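Local structure of divalent-cation tolerance protein CutA (Pyrococcus horikoshii, 1UKU) at residues A[9-14]-A[30-35]. The protein is involved in resistance toward heavy metals and binds copper between two trimers, which probably leads to oligomerization of the homotrimer. Numbering follows the deposited sequence.
Sequences PDWESA and ANLREH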
loop_
_atom_site.group_PDB
_atom_site.type_symbol
_atom_site.label_atom_id
_atom_site.label_comp_id
_atom_site.label_asym_id
_atom_site.label_seq_id
_atom_site.Cartn_x
_atom_site.Cartn_y
_atom_site.Cartn_z
ATOM N N PRO A 9 -6.166 16.227 0.101
ATOM C CA PRO A 9 -7.389 16.535 0.839
ATOM C C PRO A 9 -8.689 16.184 0.119
ATOM O O PRO A 9 -9.679 15.982 0.824
ATOM C CB PRO A 9 -7.233 18.024 1.119
ATOM C CG PRO A 9 -6.451 18.500 -0.027
ATOM C CD PRO A 9 -5.389 17.428 -0.204
ATOM N N ASP A 10 -8.713 16.076 -1.208
ATOM C CA ASP A 10 -9.841 15.415 -1.878
ATOM C C ASP A 10 -9.460 15.143 -3.327
ATOM O O ASP A 10 -8.280 15.234 -3.717
ATOM C CB ASP A 10 -11.172 16.202 -1.821
ATOM C CG ASP A 10 -12.432 15.296 -1.997
ATOM O OD1 ASP A 10 -12.741 14.509 -1.077
ATOM O OD2 ASP A 10 -13.197 15.338 -3.009
ATOM N N TRP A 11 -10.477 14.791 -4.107
ATOM C CA TRP A 11 -10.312 14.254 -5.415
ATOM C C TRP A 11 -9.876 15.290 -6.412
ATOM O O TRP A 11 -9.123 14.958 -7.341
ATOM C CB TRP A 11 -11.656 13.647 -5.863
ATOM C CG TRP A 11 -11.918 12.308 -5.277
ATOM C CD1 TRP A 11 -12.681 12.023 -4.201
ATOM C CD2 TRP A 11 -11.335 11.085 -5.702
ATOM N NE1 TRP A 11 -12.649 10.681 -3.942
ATOM C CE2 TRP A 11 -11.801 10.084 -4.849
ATOM C CE3 TRP A 11 -10.461 10.738 -6.743
ATOM C CZ2 TRP A 11 -11.426 8.742 -5.009
ATOM C CZ3 TRP A 11 -10.102 9.427 -6.902
ATOM C CH2 TRP A 11 -10.567 8.449 -6.042
ATOM N N GLU A 12 -10.354 16.525 -6.302
ATOM C CA GLU A 12 -10.010 17.534 -7.303
ATOM C C GLU A 12 -8.520 17.820 -7.281
ATOM O O GLU A 12 -7.896 17.823 -8.322
ATOM C CB GLU A 12 -10.808 18.813 -7.123
ATOM C CG GLU A 12 -10.595 19.851 -8.216
ATOM C CD GLU A 12 -11.116 19.438 -9.582
ATOM O OE1 GLU A 12 -12.099 18.652 -9.692
ATOM O OE2 GLU A 12 -10.496 19.899 -10.569
ATOM N N SER A 13 -7.945 18.037 -6.103
ATOM C CA SER A 13 -6.514 18.248 -6.002
ATOM C C SER A 13 -5.749 16.992 -6.409
ATOM O O SER A 13 -4.772 17.084 -7.127
ATOM C CB SER A 13 -6.074 18.692 -4.610
ATOM O OG SER A 13 -6.496 17.818 -3.595
ATOM N N ALA A 14 -6.167 15.820 -5.959
ATOM C CA ALA A 14 -5.459 14.609 -6.279
ATOM C C ALA A 14 -5.413 14.432 -7.806
ATOM O O ALA A 14 -4.365 14.121 -8.365
ATOM C CB ALA A 14 -6.146 13.444 -5.626
ATOM N N ALA A 30 -1.034 6.301 -11.771
ATOM C CA ALA A 30 -1.476 6.593 -10.420
ATOM C C ALA A 30 -2.711 5.747 -10.086
ATOM O O ALA A 30 -3.529 5.484 -10.955
ATOM C CB ALA A 30 -1.765 8.025 -10.276
ATOM N N ASN A 31 -2.795 5.281 -8.842
ATOM C CA ASN A 31 -3.977 4.621 -8.315
ATOM C C ASN A 31 -4.456 5.475 -7.118
ATOM O O ASN A 31 -3.703 5.690 -6.173
ATOM C CB ASN A 31 -3.652 3.218 -7.812
ATOM C CG ASN A 31 -3.260 2.221 -8.886
ATOM O OD1 ASN A 31 -2.853 1.118 -8.512
ATOM N ND2 ASN A 31 -3.424 2.533 -10.176
ATOM N N LEU A 32 -5.686 5.962 -7.182
ATOM C CA LEU A 32 -6.245 6.872 -6.176
ATOM C C LEU A 32 -7.381 6.199 -5.459
ATOM O O LEU A 32 -8.255 5.631 -6.086
ATOM C CB LEU A 32 -6.773 8.148 -6.813
ATOM C CG LEU A 32 -5.720 9.196 -7.232
ATOM C CD1 LEU A 32 -4.551 8.666 -8.047
ATOM C CD2 LEU A 32 -6.413 10.357 -7.937
ATOM N N ARG A 33 -7.412 6.304 -4.143
ATOM C CA ARG A 33 -8.529 5.774 -3.353
ATOM C C ARG A 33 -8.647 6.540 -2.037
ATOM O O ARG A 33 -7.667 6.987 -1.474
ATOM C CB ARG A 33 -8.437 4.262 -3.107
ATOM C CG ARG A 33 -7.577 3.827 -1.942
ATOM C CD ARG A 33 -6.157 4.025 -2.158
ATOM N NE ARG A 33 -5.323 3.680 -0.980
ATOM C CZ ARG A 33 -5.110 4.444 0.085
ATOM N NH1 ARG A 33 -5.709 5.597 0.231
ATOM N NH2 ARG A 33 -4.257 4.047 1.025
ATOM N N GLU A 34 -9.876 6.707 -1.584
ATOM C CA GLU A 34 -10.156 7.369 -0.317
ATOM C C GLU A 34 -9.591 6.632 0.899
ATOM O O GLU A 34 -9.505 5.405 0.929
ATOM C CB GLU A 34 -11.680 7.557 -0.180
ATOM C CG GLU A 34 -12.246 8.576 -1.155
ATOM C CD GLU A 34 -13.773 8.585 -1.194
ATOM O OE1 GLU A 34 -14.345 9.142 -2.172
ATOM O OE2 GLU A 34 -14.418 8.048 -0.257
ATOM N N HIS A 35 -9.266 7.421 1.922
ATOM C CA HIS A 35 -9.022 6.860 3.248
ATOM C C HIS A 35 -9.353 7.906 4.287
ATOM O O HIS A 35 -9.591 9.071 3.956
ATOM C CB HIS A 35 -7.583 6.348 3.413
ATOM C CG HIS A 35 -6.545 7.423 3.343
ATOM N ND1 HIS A 35 -5.573 7.465 2.369
ATOM C CD2 HIS A 35 -6.310 8.481 4.158
ATOM C CE1 HIS A 35 -4.828 8.547 2.552
ATOM N NE2 HIS A 35 -5.234 9.164 3.648
#
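The indole of Trp-11 meets Glu-34 at its edge: NE1 of Trp-11 donates to OE1 of Glu-34 at 2.9 Å, a nearly straight bond (167°) that lies close to the ring plane and takes the anti lone pair of OE1. The Glu-34 side chain, extended beyond CG, crosses the indole at about a right angle, with carboxylate and ring planes 65° apart, and its CG sits 3.5 Å from NE1 of Trp-11. The benzene end of the ring reaches Leu-32 obliquely. There CZ3 of Trp-11 touches CB of Leu-32 at 3.6 Å, while CH2 comes equally close to the Leu-32 carbonyl O. Arg-36 of the second subunit makes a cation-pi contact with the same indole. One helical turn deeper, Ala-14 points at the strand and its CB packs on Leu-32 CD2 at 3.9 Å; Val-18 and Val-51 extend this apolar patch. The contact thus lays the first turn of helix 11-23 on strand 29-41, outermost in this chain's ferredoxin-like sheet, which continues antiparallel into the second subunit. The Glu-34 side chain stays about 10 Å from the bound copper, too far to be a ligand. Chemically, buried apolar packing gives way to a polar bond at exposed Glu-34, where the indole N-H would partly offset the carboxylate's negative charge.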